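Local coordinates for protein (glyceraldehyde 3-phosphate dehydrogenase) (Sulfolobus solfataricus, PDB 1B7G), which catalyses the phosphorylating oxidation of D-glyceraldehyde 3-phosphate in glycolysis, using NADP in preference to NAD as the electron acceptor, at residues V136-T141 with S191-D196; T142-T147 with H219-N224; V160-V165 with I206-V211; V82-N87 with I105-E110; S118-C123 with V305-D310. The protein carries 1 engineered substitution. One frame throughout, in Å; residues are numbered along the deposited sequence.

Contact 1 (V136-T141 with S191-D196); sequences VVSCNT and SHHAKD. With SO4 (sulfate ion), chain C; SO4 (sulfate ion), chain F; SO4 (sulfate ion), chain H.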
# COMPACT_ATOMS: atom_id res chain seq x y z
N VAL A 136 -3.54 25.23 -6.79
CA VAL A 136 -4.39 24.05 -6.94
C VAL A 136 -5.10 23.89 -5.57
O VAL A 136 -4.42 23.79 -4.57
CB VAL A 136 -3.60 22.78 -7.26
CG1 VAL A 136 -4.49 21.54 -7.09
CG2 VAL A 136 -3.02 22.81 -8.70
N VAL A 137 -6.42 23.84 -5.53
CA VAL A 137 -7.14 23.75 -4.26
C VAL A 137 -6.77 22.47 -3.49
O VAL A 137 -6.16 21.55 -4.03
CB VAL A 137 -8.66 23.80 -4.42
CG1 VAL A 137 -9.14 25.26 -4.45
CG2 VAL A 137 -9.12 23.07 -5.67
N SER A 138 -7.17 22.42 -2.21
CA SER A 138 -6.81 21.28 -1.37
C SER A 138 -7.42 20.01 -1.87
O SER A 138 -8.34 19.98 -2.71
CB SER A 138 -7.27 21.56 0.10
OG SER A 138 -8.71 21.35 0.11
N CYS A 139 -7.03 18.87 -1.28
CA CYS A 139 -7.56 17.58 -1.65
C CYS A 139 -9.09 17.49 -1.52
O CYS A 139 -9.77 16.97 -2.38
CB CYS A 139 -6.94 16.51 -0.69
SG CYS A 139 -5.10 16.56 -0.72
N ASN A 140 -9.64 17.95 -0.37
CA ASN A 140 -11.11 17.81 -0.23
C ASN A 140 -11.81 18.90 -1.02
O ASN A 140 -12.91 18.66 -1.51
CB ASN A 140 -11.49 17.83 1.27
CG ASN A 140 -11.16 16.48 1.89
OD1 ASN A 140 -11.49 15.44 1.33
ND2 ASN A 140 -10.52 16.47 3.04
N THR A 141 -11.15 20.06 -1.25
CA THR A 141 -11.81 21.08 -2.07
C THR A 141 -11.92 20.57 -3.50
O THR A 141 -12.90 20.75 -4.22
CB THR A 141 -11.03 22.40 -2.05
OG1 THR A 141 -10.78 22.80 -0.69
CG2 THR A 141 -11.84 23.51 -2.74
N SER A 191 -16.22 25.24 7.65
CA SER A 191 -14.76 25.00 7.57
C SER A 191 -14.25 25.75 6.32
O SER A 191 -15.04 26.23 5.52
CB SER A 191 -14.49 23.52 7.44
OG SER A 191 -15.20 22.97 6.33
N HIS A 192 -12.95 25.76 6.06
CA HIS A 192 -12.34 26.50 4.99
C HIS A 192 -12.74 26.01 3.60
O HIS A 192 -12.52 26.74 2.64
CB HIS A 192 -10.80 26.50 5.14
CG HIS A 192 -10.14 25.20 4.78
ND1 HIS A 192 -9.85 24.89 3.46
CD2 HIS A 192 -9.73 24.14 5.52
CE1 HIS A 192 -9.33 23.69 3.39
NE2 HIS A 192 -9.20 23.22 4.61
N HIS A 193 -13.20 24.76 3.47
CA HIS A 193 -13.60 24.20 2.22
C HIS A 193 -14.55 25.07 1.42
O HIS A 193 -14.35 25.18 0.20
CB HIS A 193 -14.20 22.79 2.43
CG HIS A 193 -13.23 21.98 3.26
ND1 HIS A 193 -13.18 22.06 4.63
CD2 HIS A 193 -12.23 21.18 2.89
CE1 HIS A 193 -12.19 21.29 5.08
NE2 HIS A 193 -11.58 20.73 4.02
N ALA A 194 -15.56 25.67 2.09
CA ALA A 194 -16.56 26.44 1.36
C ALA A 194 -15.96 27.65 0.66
O ALA A 194 -16.13 27.79 -0.54
CB ALA A 194 -17.72 26.80 2.29
N LYS A 195 -15.17 28.43 1.36
CA LYS A 195 -14.43 29.52 0.79
C LYS A 195 -13.53 29.02 -0.35
O LYS A 195 -13.54 29.62 -1.41
CB LYS A 195 -13.58 30.19 1.86
CG LYS A 195 -12.96 31.49 1.43
CD LYS A 195 -11.97 32.07 2.44
CE LYS A 195 -11.79 33.55 2.10
NZ LYS A 195 -10.63 34.19 2.75
N ASP A 196 -12.84 27.90 -0.14
CA ASP A 196 -11.97 27.38 -1.20
C ASP A 196 -12.76 26.98 -2.42
O ASP A 196 -12.30 27.35 -3.51
CB ASP A 196 -11.03 26.30 -0.69
CG ASP A 196 -10.05 26.85 0.35
OD1 ASP A 196 -10.05 28.09 0.50
OD2 ASP A 196 -9.39 26.11 1.08
S SO4 C . -8.34 19.52 3.20
O1 SO4 C . -7.12 19.49 4.00
O2 SO4 C . -9.52 18.94 4.04
O3 SO4 C . -8.35 18.73 1.96
O4 SO4 C . -8.58 20.94 2.91
S SO4 F . -10.43 26.10 8.96
O1 SO4 F . -9.04 26.15 8.38
O2 SO4 F . -10.32 25.50 10.35
O3 SO4 F . -11.31 25.20 8.12
O4 SO4 F . -10.97 27.49 9.07
S SO4 H . -7.64 32.59 2.14
O1 SO4 H . -7.82 34.07 1.84
O2 SO4 H . -6.51 32.45 3.11
O3 SO4 H . -7.39 31.83 0.90
O4 SO4 H . -8.92 32.14 2.79
O HOH W 1 -7.74 24.85 -0.90

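Contact 2 (T142-T147 with H219-N224); sequences TALLRT and HMHFIN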
# COMPACT_ATOMS: atom_id res chain seq x y z
N THR A 142 -10.81 19.92 -3.95
CA THR A 142 -10.82 19.33 -5.29
C THR A 142 -11.94 18.34 -5.49
O THR A 142 -12.59 18.31 -6.54
CB THR A 142 -9.47 18.65 -5.60
OG1 THR A 142 -8.40 19.62 -5.58
CG2 THR A 142 -9.48 18.00 -6.98
N ALA A 143 -12.16 17.44 -4.50
CA ALA A 143 -13.18 16.42 -4.67
C ALA A 143 -14.57 17.07 -4.74
O ALA A 143 -15.37 16.66 -5.56
CB ALA A 143 -13.10 15.40 -3.51
N LEU A 144 -14.77 18.13 -3.96
CA LEU A 144 -16.08 18.83 -4.02
C LEU A 144 -16.27 19.51 -5.40
O LEU A 144 -17.34 19.43 -5.98
CB LEU A 144 -16.11 19.86 -2.91
CG LEU A 144 -16.45 19.45 -1.46
CD1 LEU A 144 -15.92 20.51 -0.52
CD2 LEU A 144 -17.96 19.29 -1.29
N LEU A 145 -15.24 20.17 -5.93
CA LEU A 145 -15.32 20.81 -7.24
C LEU A 145 -15.54 19.85 -8.38
O LEU A 145 -16.42 20.12 -9.22
CB LEU A 145 -14.06 21.66 -7.52
CG LEU A 145 -14.03 22.92 -6.62
CD1 LEU A 145 -12.66 23.57 -6.67
CD2 LEU A 145 -15.17 23.84 -7.05
N ARG A 146 -14.87 18.70 -8.41
CA ARG A 146 -15.10 17.74 -9.48
C ARG A 146 -16.56 17.28 -9.44
O ARG A 146 -17.13 17.04 -10.49
CB ARG A 146 -14.22 16.51 -9.43
CG ARG A 146 -12.70 16.85 -9.51
CD ARG A 146 -12.02 15.46 -9.69
NE ARG A 146 -10.56 15.65 -9.76
CZ ARG A 146 -9.70 14.72 -9.35
NH1 ARG A 146 -10.13 13.53 -8.93
NH2 ARG A 146 -8.41 15.01 -9.43
N THR A 147 -17.06 17.00 -8.23
CA THR A 147 -18.44 16.52 -8.12
C THR A 147 -19.42 17.63 -8.52
O THR A 147 -20.28 17.34 -9.34
CB THR A 147 -18.72 16.05 -6.66
OG1 THR A 147 -17.70 15.10 -6.31
CG2 THR A 147 -20.10 15.49 -6.53
N HIS A 219 -10.24 10.31 3.31
CA HIS A 219 -11.30 11.15 3.80
C HIS A 219 -12.62 10.62 3.25
O HIS A 219 -12.60 9.92 2.23
CB HIS A 219 -11.16 12.57 3.25
CG HIS A 219 -9.88 13.26 3.54
ND1 HIS A 219 -9.38 13.46 4.80
CD2 HIS A 219 -8.97 13.84 2.70
CE1 HIS A 219 -8.27 14.14 4.77
NE2 HIS A 219 -8.00 14.40 3.47
N MET A 220 -13.73 11.11 3.81
CA MET A 220 -15.03 10.88 3.28
C MET A 220 -15.88 12.15 3.33
O MET A 220 -15.81 12.97 4.24
CB MET A 220 -15.87 9.72 3.88
CG MET A 220 -15.52 8.37 3.25
SD MET A 220 -16.58 7.03 3.77
CE MET A 220 -18.04 7.38 2.74
N HIS A 221 -16.72 12.29 2.27
CA HIS A 221 -17.63 13.42 2.21
C HIS A 221 -19.10 12.95 2.20
O HIS A 221 -19.46 11.98 1.63
CB HIS A 221 -17.48 14.34 0.99
CG HIS A 221 -16.13 14.99 0.88
ND1 HIS A 221 -15.95 16.20 0.20
CD2 HIS A 221 -14.93 14.64 1.35
CE1 HIS A 221 -14.64 16.53 0.31
NE2 HIS A 221 -14.03 15.59 0.96
N PHE A 222 -19.94 13.79 2.83
CA PHE A 222 -21.38 13.43 2.85
C PHE A 222 -22.12 14.68 2.40
O PHE A 222 -21.92 15.74 3.00
CB PHE A 222 -21.82 12.99 4.24
CG PHE A 222 -21.03 11.82 4.77
CD1 PHE A 222 -21.34 10.53 4.36
CD2 PHE A 222 -19.94 12.01 5.60
CE1 PHE A 222 -20.60 9.45 4.82
CE2 PHE A 222 -19.19 10.93 6.06
CZ PHE A 222 -19.53 9.65 5.67
N ILE A 223 -22.74 14.60 1.22
CA ILE A 223 -23.15 15.87 0.63
C ILE A 223 -24.60 15.94 0.20
O ILE A 223 -25.28 14.97 0.01
CB ILE A 223 -22.32 16.27 -0.60
CG1 ILE A 223 -22.63 15.27 -1.72
CG2 ILE A 223 -20.82 16.34 -0.33
CD1 ILE A 223 -22.28 15.89 -3.08
N ASN A 224 -25.03 17.20 0.25
CA ASN A 224 -26.42 17.51 -0.10
C ASN A 224 -26.38 18.68 -1.10
O ASN A 224 -25.96 19.76 -0.74
CB ASN A 224 -27.20 17.89 1.15
CG ASN A 224 -28.62 18.33 0.85
OD1 ASN A 224 -28.93 19.22 0.05
ND2 ASN A 224 -29.56 17.67 1.52

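Contact 3 (V160-V165 with I206-V211); sequences VRATIV and IATMAV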
# COMPACT_ATOMS: atom_id res chain seq x y z
N VAL A 160 -24.96 23.83 -1.97
CA VAL A 160 -24.23 22.68 -1.47
C VAL A 160 -24.09 22.78 0.05
O VAL A 160 -23.62 23.80 0.55
CB VAL A 160 -22.80 22.58 -2.05
CG1 VAL A 160 -22.01 21.40 -1.40
CG2 VAL A 160 -22.79 22.37 -3.55
N ARG A 161 -24.40 21.66 0.71
CA ARG A 161 -24.13 21.55 2.15
C ARG A 161 -23.35 20.23 2.28
O ARG A 161 -23.76 19.25 1.66
CB ARG A 161 -25.38 21.53 3.03
CG ARG A 161 -26.21 22.84 2.97
CD ARG A 161 -25.43 23.97 3.61
NE ARG A 161 -26.18 25.23 3.68
CZ ARG A 161 -26.06 26.20 2.77
NH1 ARG A 161 -25.22 25.98 1.74
NH2 ARG A 161 -26.73 27.35 2.85
N ALA A 162 -22.19 20.28 2.95
CA ALA A 162 -21.40 19.07 3.01
C ALA A 162 -20.73 18.94 4.40
O ALA A 162 -20.38 19.91 5.01
CB ALA A 162 -20.27 19.09 1.96
N THR A 163 -20.61 17.69 4.76
CA THR A 163 -19.84 17.30 5.93
C THR A 163 -18.65 16.42 5.48
O THR A 163 -18.79 15.48 4.73
CB THR A 163 -20.78 16.54 6.87
OG1 THR A 163 -21.54 17.45 7.66
CG2 THR A 163 -19.98 15.64 7.81
N ILE A 164 -17.48 16.84 5.92
CA ILE A 164 -16.22 16.21 5.61
C ILE A 164 -15.58 15.53 6.82
O ILE A 164 -15.20 16.15 7.80
CB ILE A 164 -15.22 17.23 5.02
CG1 ILE A 164 -15.79 17.85 3.72
CG2 ILE A 164 -13.90 16.55 4.63
CD1 ILE A 164 -15.05 19.13 3.36
N VAL A 165 -15.42 14.22 6.70
CA VAL A 165 -14.73 13.43 7.72
C VAL A 165 -13.26 13.26 7.30
O VAL A 165 -13.02 12.52 6.37
CB VAL A 165 -15.40 12.05 7.86
CG1 VAL A 165 -14.60 11.16 8.84
CG2 VAL A 165 -16.86 12.22 8.25
N ILE A 206 -22.54 27.68 -0.64
CA ILE A 206 -21.99 26.42 -0.10
C ILE A 206 -21.55 26.64 1.35
O ILE A 206 -21.03 27.68 1.73
CB ILE A 206 -20.81 25.85 -0.92
CG1 ILE A 206 -20.16 24.65 -0.22
CG2 ILE A 206 -19.77 26.94 -1.12
CD1 ILE A 206 -19.24 23.78 -1.10
N ALA A 207 -21.86 25.62 2.18
CA ALA A 207 -21.38 25.68 3.55
C ALA A 207 -20.89 24.28 3.90
O ALA A 207 -21.45 23.26 3.49
CB ALA A 207 -22.45 26.24 4.51
N THR A 208 -19.81 24.20 4.65
CA THR A 208 -19.22 22.91 4.96
C THR A 208 -18.81 22.84 6.44
O THR A 208 -18.45 23.86 7.01
CB THR A 208 -17.91 22.68 4.17
OG1 THR A 208 -17.05 23.79 4.40
CG2 THR A 208 -18.16 22.49 2.68
N MET A 209 -18.89 21.62 6.96
CA MET A 209 -18.32 21.39 8.30
C MET A 209 -17.34 20.23 8.20
O MET A 209 -17.58 19.33 7.39
CB MET A 209 -19.43 20.96 9.26
CG MET A 209 -20.53 21.92 9.58
SD MET A 209 -21.89 21.24 10.55
CE MET A 209 -23.13 20.96 9.31
N ALA A 210 -16.32 20.18 9.06
CA ALA A 210 -15.35 19.10 8.97
C ALA A 210 -14.97 18.62 10.40
O ALA A 210 -14.88 19.43 11.30
CB ALA A 210 -14.07 19.63 8.33
N VAL A 211 -14.60 17.35 10.44
CA VAL A 211 -14.17 16.68 11.64
C VAL A 211 -13.02 15.70 11.28
O VAL A 211 -13.06 15.17 10.17
CB VAL A 211 -15.32 15.89 12.27
CG1 VAL A 211 -15.83 14.80 11.33
CG2 VAL A 211 -14.85 15.22 13.58

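Contact 4 (V82-N87 with I105-E110); sequences VDTTPN and IFQGGE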
# COMPACT_ATOMS: atom_id res chain seq x y z
N VAL A 82 6.58 23.47 -9.41
CA VAL A 82 5.46 22.89 -8.68
C VAL A 82 5.83 22.93 -7.18
O VAL A 82 6.71 22.22 -6.70
CB VAL A 82 5.05 21.46 -9.01
CG1 VAL A 82 3.80 21.06 -8.19
CG2 VAL A 82 4.68 21.30 -10.49
N ASP A 83 5.21 23.87 -6.47
CA ASP A 83 5.52 24.04 -5.05
C ASP A 83 4.61 23.13 -4.23
O ASP A 83 3.39 23.29 -4.29
CB ASP A 83 5.36 25.50 -4.63
CG ASP A 83 5.72 25.77 -3.18
OD1 ASP A 83 5.26 25.06 -2.26
OD2 ASP A 83 6.46 26.75 -2.94
N THR A 84 5.22 22.19 -3.54
CA THR A 84 4.51 21.22 -2.71
C THR A 84 5.08 21.21 -1.31
O THR A 84 5.17 20.17 -0.65
CB THR A 84 4.54 19.81 -3.30
OG1 THR A 84 5.88 19.34 -3.43
CG2 THR A 84 3.87 19.73 -4.66
N THR A 85 5.49 22.37 -0.84
CA THR A 85 6.04 22.58 0.48
C THR A 85 4.89 22.59 1.52
O THR A 85 3.75 22.83 1.17
CB THR A 85 6.77 23.94 0.55
OG1 THR A 85 5.85 25.01 0.27
CG2 THR A 85 7.90 23.97 -0.46
N PRO A 86 5.24 22.57 2.78
CA PRO A 86 4.25 22.55 3.85
C PRO A 86 3.35 23.75 3.85
O PRO A 86 3.68 24.80 3.27
CB PRO A 86 5.08 22.32 5.10
CG PRO A 86 6.41 21.81 4.65
CD PRO A 86 6.64 22.42 3.28
N ASN A 87 2.13 23.70 4.42
CA ASN A 87 1.27 24.89 4.40
C ASN A 87 2.05 26.08 4.93
O ASN A 87 2.71 26.01 5.97
CB ASN A 87 -0.03 24.79 5.19
CG ASN A 87 -0.82 23.52 4.91
OD1 ASN A 87 -0.77 22.98 3.81
ND2 ASN A 87 -1.53 23.04 5.92
N ILE A 105 3.13 26.73 -9.38
CA ILE A 105 1.86 26.09 -9.02
C ILE A 105 1.88 25.84 -7.50
O ILE A 105 2.85 25.20 -7.03
CB ILE A 105 1.69 24.72 -9.68
CG1 ILE A 105 2.00 24.70 -11.20
CG2 ILE A 105 0.27 24.19 -9.45
CD1 ILE A 105 1.15 25.65 -12.00
N PHE A 106 0.87 26.32 -6.76
CA PHE A 106 0.93 26.08 -5.30
C PHE A 106 -0.16 25.12 -4.85
O PHE A 106 -1.10 24.83 -5.59
CB PHE A 106 0.88 27.35 -4.50
CG PHE A 106 1.91 28.41 -4.69
CD1 PHE A 106 1.75 29.36 -5.70
CD2 PHE A 106 3.02 28.51 -3.89
CE1 PHE A 106 2.67 30.37 -5.86
CE2 PHE A 106 3.97 29.49 -4.07
CZ PHE A 106 3.77 30.44 -5.05
N GLN A 107 -0.02 24.58 -3.63
CA GLN A 107 -1.00 23.60 -3.12
C GLN A 107 -2.08 24.27 -2.31
O GLN A 107 -1.90 25.41 -1.87
CB GLN A 107 -0.31 22.45 -2.39
CG GLN A 107 0.75 21.77 -3.30
CD GLN A 107 0.26 21.53 -4.69
OE1 GLN A 107 -0.78 20.90 -4.90
NE2 GLN A 107 0.99 22.03 -5.72
N GLY A 108 -3.20 23.60 -2.10
CA GLY A 108 -4.35 24.14 -1.43
C GLY A 108 -4.28 24.68 -0.03
O GLY A 108 -5.20 25.36 0.45
N GLY A 109 -3.22 24.39 0.71
CA GLY A 109 -2.97 24.78 2.07
C GLY A 109 -2.50 26.23 2.16
O GLY A 109 -2.46 26.82 3.24
N GLU A 110 -2.12 26.79 1.02
CA GLU A 110 -1.72 28.19 0.94
C GLU A 110 -2.94 29.10 0.88
O GLU A 110 -4.02 28.63 0.51
CB GLU A 110 -0.90 28.40 -0.35
CG GLU A 110 0.44 27.66 -0.27
CD GLU A 110 1.34 28.11 0.85
OE1 GLU A 110 1.42 29.32 1.16
OE2 GLU A 110 2.05 27.26 1.44
O HOH W 2 2.35 25.33 -2.01
O HOH W 3 1.89 24.47 0.44
O HOH W 4 -0.43 23.35 1.00

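Contact 5 (S118-C123 with V305-D310); sequences SFSALC and VPENID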
# COMPACT_ATOMS: atom_id res chain seq x y z
N SER A 118 -7.15 30.29 -8.27
CA SER A 118 -7.16 28.91 -7.72
C SER A 118 -7.71 28.06 -8.86
O SER A 118 -8.40 28.60 -9.73
CB SER A 118 -8.04 28.78 -6.45
OG SER A 118 -7.40 29.50 -5.43
N PHE A 119 -7.47 26.75 -8.82
CA PHE A 119 -7.74 25.90 -9.95
C PHE A 119 -8.24 24.51 -9.61
O PHE A 119 -7.79 23.86 -8.69
CB PHE A 119 -6.32 25.69 -10.62
CG PHE A 119 -6.21 24.73 -11.76
CD1 PHE A 119 -6.03 23.38 -11.59
CD2 PHE A 119 -6.17 25.22 -13.07
CE1 PHE A 119 -5.88 22.51 -12.65
CE2 PHE A 119 -6.04 24.36 -14.16
CZ PHE A 119 -5.88 23.00 -13.96
N SER A 120 -9.03 23.95 -10.48
CA SER A 120 -9.41 22.58 -10.57
C SER A 120 -9.70 22.31 -12.05
O SER A 120 -10.60 22.99 -12.53
CB SER A 120 -10.61 22.21 -9.69
OG SER A 120 -10.60 20.79 -9.45
N ALA A 121 -9.04 21.36 -12.69
CA ALA A 121 -9.12 21.17 -14.12
C ALA A 121 -10.50 20.90 -14.68
O ALA A 121 -10.82 21.37 -15.77
CB ALA A 121 -8.16 20.08 -14.64
N LEU A 122 -11.37 20.18 -14.00
CA LEU A 122 -12.72 19.96 -14.45
C LEU A 122 -13.56 21.23 -14.35
O LEU A 122 -14.72 21.15 -14.76
CB LEU A 122 -13.39 18.83 -13.67
CG LEU A 122 -13.22 17.41 -14.21
CD1 LEU A 122 -11.75 17.01 -14.19
CD2 LEU A 122 -14.05 16.40 -13.44
N CYS A 123 -13.09 22.33 -13.78
CA CYS A 123 -13.93 23.49 -13.67
C CYS A 123 -13.43 24.77 -14.36
O CYS A 123 -14.29 25.43 -14.94
CB CYS A 123 -14.22 23.94 -12.20
SG CYS A 123 -14.91 22.60 -11.19
N VAL A 305 -2.65 15.15 -7.71
CA VAL A 305 -1.56 14.90 -8.67
C VAL A 305 -1.92 15.23 -10.10
O VAL A 305 -1.24 16.13 -10.65
CB VAL A 305 -1.03 13.46 -8.47
CG1 VAL A 305 0.03 13.06 -9.49
CG2 VAL A 305 -0.43 13.43 -7.05
N PRO A 306 -2.95 14.70 -10.73
CA PRO A 306 -3.35 15.05 -12.07
C PRO A 306 -3.69 16.52 -12.21
O PRO A 306 -3.32 17.15 -13.22
CB PRO A 306 -4.47 14.10 -12.44
CG PRO A 306 -5.03 13.67 -11.11
CD PRO A 306 -3.89 13.71 -10.13
N GLU A 307 -4.27 17.16 -11.19
CA GLU A 307 -4.58 18.56 -11.18
C GLU A 307 -3.32 19.42 -11.32
O GLU A 307 -3.32 20.41 -12.05
CB GLU A 307 -5.32 18.99 -9.86
CG GLU A 307 -6.58 18.17 -9.61
CD GLU A 307 -7.60 18.24 -10.73
OE1 GLU A 307 -7.62 19.30 -11.39
OE2 GLU A 307 -8.33 17.26 -11.02
N ASN A 308 -2.23 19.03 -10.66
CA ASN A 308 -0.99 19.80 -10.76
C ASN A 308 -0.41 19.68 -12.19
O ASN A 308 0.14 20.67 -12.71
CB ASN A 308 0.03 19.34 -9.73
CG ASN A 308 -0.07 20.02 -8.38
OD1 ASN A 308 0.51 21.08 -8.17
ND2 ASN A 308 -0.82 19.42 -7.47
N ILE A 309 -0.58 18.52 -12.82
CA ILE A 309 -0.10 18.37 -14.20
C ILE A 309 -0.87 19.29 -15.15
O ILE A 309 -0.29 20.07 -15.94
CB ILE A 309 -0.14 16.92 -14.67
CG1 ILE A 309 0.72 16.01 -13.80
CG2 ILE A 309 0.33 16.85 -16.14
CD1 ILE A 309 2.15 16.49 -13.57
N ASP A 310 -2.20 19.34 -15.04
CA ASP A 310 -2.98 20.26 -15.89
C ASP A 310 -2.68 21.71 -15.61
O ASP A 310 -2.67 22.55 -16.55
CB ASP A 310 -4.47 19.97 -15.73
CG ASP A 310 -4.85 18.60 -16.24
OD1 ASP A 310 -4.26 18.20 -17.28
OD2 ASP A 310 -5.72 17.93 -15.65
O HOH W 5 -10.81 18.75 -11.15

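Contact 1 (V136-T141 with S191-D196)
Hydrogen bonds to a shared sulfate, rather than any direct bond, join residues 136-141 to 191-196. From the first segment, Asn140 gives its backbone N to O3 of this sulfate and, by a nearly straight bond of 2.8 Å, its ND2 to O2. His193 NE2 also donates to this O2 at 2.7 Å, in the plane of its ring. Arg166 binds the ion as well. Within the segments, Ser138 is the N-cap of helix 139-152: its OG accepts from Thr141 N (3.1 Å) and from Thr141 OG1 (2.7 Å). His192 NE2 lies over one face of the His193 ring, toward the rim; His192 ND1 donates to Asp196 OD2 at 2.7 Å, reaching that oxygen from above the carboxylate plane, while Ser191 OG holds His193 ND1. A water accepting from Ser138 N gives a weak bond to Asp196 OD2. Van der Waals contact is modest: Thr141 crosses Asp196 at about a right angle, its OG1 3.5 Å from Asp196 CB, and Val137 CG1 lies 3.9 Å from Asp196 O. The sulfate marks the inorganic phosphate site beside Cys139, the probable nucleophile of GAPDH. Donors from a helix N-terminus and from His193 converging on one anion imply a pocket suited to phosphate, and the nearby anion would probably favour a protonated His193.

Contact 2 (T142-T147 with H219-N224)
Apolar packing carries this contact, with no hydrogen bond crossing between helix segment 142-147 and strand segment 219-224. Leu144 is central: with CG beside its backbone N, the side chain is brought to the strand so that CG meets the edge of the His221 ring, in plane, 3.7 Å from ND1. Its CD2 continues to Ile223 CG2 at 4.2 Å. Ala143 CB closes on His221 CE1 at 4.3 Å, and Thr147 and Ile223 reach toward each other tip to tip, CG2 to CD1 at 4.1 Å. Helix 139-152 thus lies across one face of the mixed sheet of the GAPDH catalytic domain, the short segments running at 42° to each other with their axes 10.5 Å apart. On this face His221 and Ile223 point at the helix, and Tyr296 of the neighbouring strand meets the His221 ring as well. The polar groups find partners outside this pairing. Thr147 OG1 turns back along its own helix to Ala143 O at 2.9 Å, above the carbonyl plane, so this oxygen accepts from both Thr147 N and OG1. His221 NE2 binds Asn140 OD1, which would help set the rotation of the His221 ring, and ND1 of the catalytic-site residue His219, at the start of the strand segment, accepts from Arg167 N.

Contact 3 (V160-V165 with I206-V211)
Five backbone hydrogen bonds zip residues 160-165 to 206-211 as neighbouring parallel strands in the mixed sheet of the catalytic domain. Residues pair in step from Val160 with Ile206 to Val165 with Val211. The bonds alternate in direction, each N-H pointing nearly along the C=O axis of its acceptor; the straightest is Ile164 N to Met209 O at 2.9 Å. On the face bearing Val160, Ala162 and Ile164, Val160 lies side by side with Ile206, CG1 to CD1 at 3.7 Å, and Ala162 CB touches Thr208 CG2 at 4.1 Å. Helix 139-152 and His193 cover this side, and Thr208 OG1 is held by Ser191 OG. The other face carries Arg161, Thr163 and Val165, with Val165 CG2 4.1 Å from Val211 CG1, again side by side. Arg161 bends at chi2 (-68°) so that its guanidinium comes over the neighbouring strand, Ala207 CB lying 3.6 Å from its plane under one face. Arg161 NH2 forms a salt bridge with Asp205. An alanine in place of Arg161 would lack the guanidinium, and this end of the pair would probably be less firmly held. On the far side of strand 157-167, strand 219-227 runs antiparallel and bonds to Arg161, Thr163 and Val165. Val160 O accepts twice: from Ala207 N near its axis, and from Arg161 NH1, 3.0 Å away, from above the carbonyl plane.

Contact 4 (V82-N87 with I105-E110)
This is a contact between the C-terminal ends of two neighbouring parallel strands, 80-83 and 103-106, and the loops that leave them in the nucleotide-binding domain. One backbone bond, Asp83 N to Ile105 O at 2.8 Å, ends the regular pairing. Beyond it Gln107, bent at chi2 (-45°), lays its side chain alongside Thr84 and donates NE2 to Asp83 O at 3.1 Å, in its own amide plane but above that of the carbonyl. The same NE2 also binds Asn308. Strands 80-83 and 103-106 with helix 89-99 form a beta-alpha-beta unit of the Rossmann fold, whose strand ends line the dinucleotide site; Gly109 is a probable NAD contact. Asp83 makes an Asx turn: OD1 accepts from Thr85 N and, on its syn lone pair, from Thr85 OG1 at 2.6 Å. Tyr97 holds Asp83 OD2, and the carboxylate crosses Phe106 obliquely, OD2 3.9 Å from CE2. Water links the diverging loops: one molecule joins Asp83 OD1 to Gln107 N, another Thr85 O to Glu110 OE2. Glu110 OE2 also binds Gly90 N, near the start of helix 89-99. Asn87 OD1 comes within 3.3 Å of Gly109 CA, an approach that the missing side chain of Gly109 allows.

Contact 5 (S118-C123 with V305-D310)
Residues 118-123 leave the short strand 118-119 and enter a loose helical turn closed by Cys123 N to Ser120 O, while 305-310 is regular helix; they come nearest at Ala121 and Glu307, with CA atoms 6.0 Å apart. The one hydrogen bond across runs from Ala121 N to Glu307 OE1, 2.8 Å long and nearly straight, on the syn lone pair of the carboxylate. Glu307 reaches it by bending at chi2 (-58°). Its other oxygen, OE2, accepts from a water that accepts from Leu122 N and lies 2.7 Å from Ser120 OG; OE2 also forms salt bridges with Arg146 and Arg245. The carboxylate therefore sits buried among several donors, and the two arginines would probably keep it ionised. A glutamine in place of Glu307 would probably weaken the junction, since a neutral amide loses the charge that pairs with both arginines. Phe119, CG anti to its backbone N (chi1 174°), brings its ring against the helix: CE1 stands 3.4 Å from Glu307 O, and CZ meets Asp310 CB at 3.8 Å, which lies at the ring edge. Ala121 CB fits between the two acids, 3.4 Å from Asp310 OD2, whose charge is met by Arg245. Cys123, bonded to Cys149 in a disulfide, ties this segment to helix 139-152. Helix 304-315, which also packs on helix 11-21 of the Rossmann-fold domain, is linked to helix 139-152 of the catalytic domain by the pairing of Glu307 with Arg146, and through Glu307 and Asp310 to Arg245, in the two-domain construction of GAPDH.

Overall arrangement
Along the chain contact 4 closes first, in the nucleotide-binding domain; contact 5 then spans most of the remaining sequence, enclosing contacts 1, 2 and 3. Contacts 1 and 2 share helix 139-152, with centres 10 Å apart, and touch one another at the start of that helix. Contacts 2 and 3 reach neighbouring strands of the mixed sheet, 9 Å apart between centres. Contact 4, on the parallel sheet, lies about 22 Å from contact 3 between centres but touches contact 5 through Gln107 and Asn308, and contact 1 through Val136 and Phe106. Contact 1 therefore lies between the two sheets, placing the phosphate pocket and Cys139 beside the probable cofactor site.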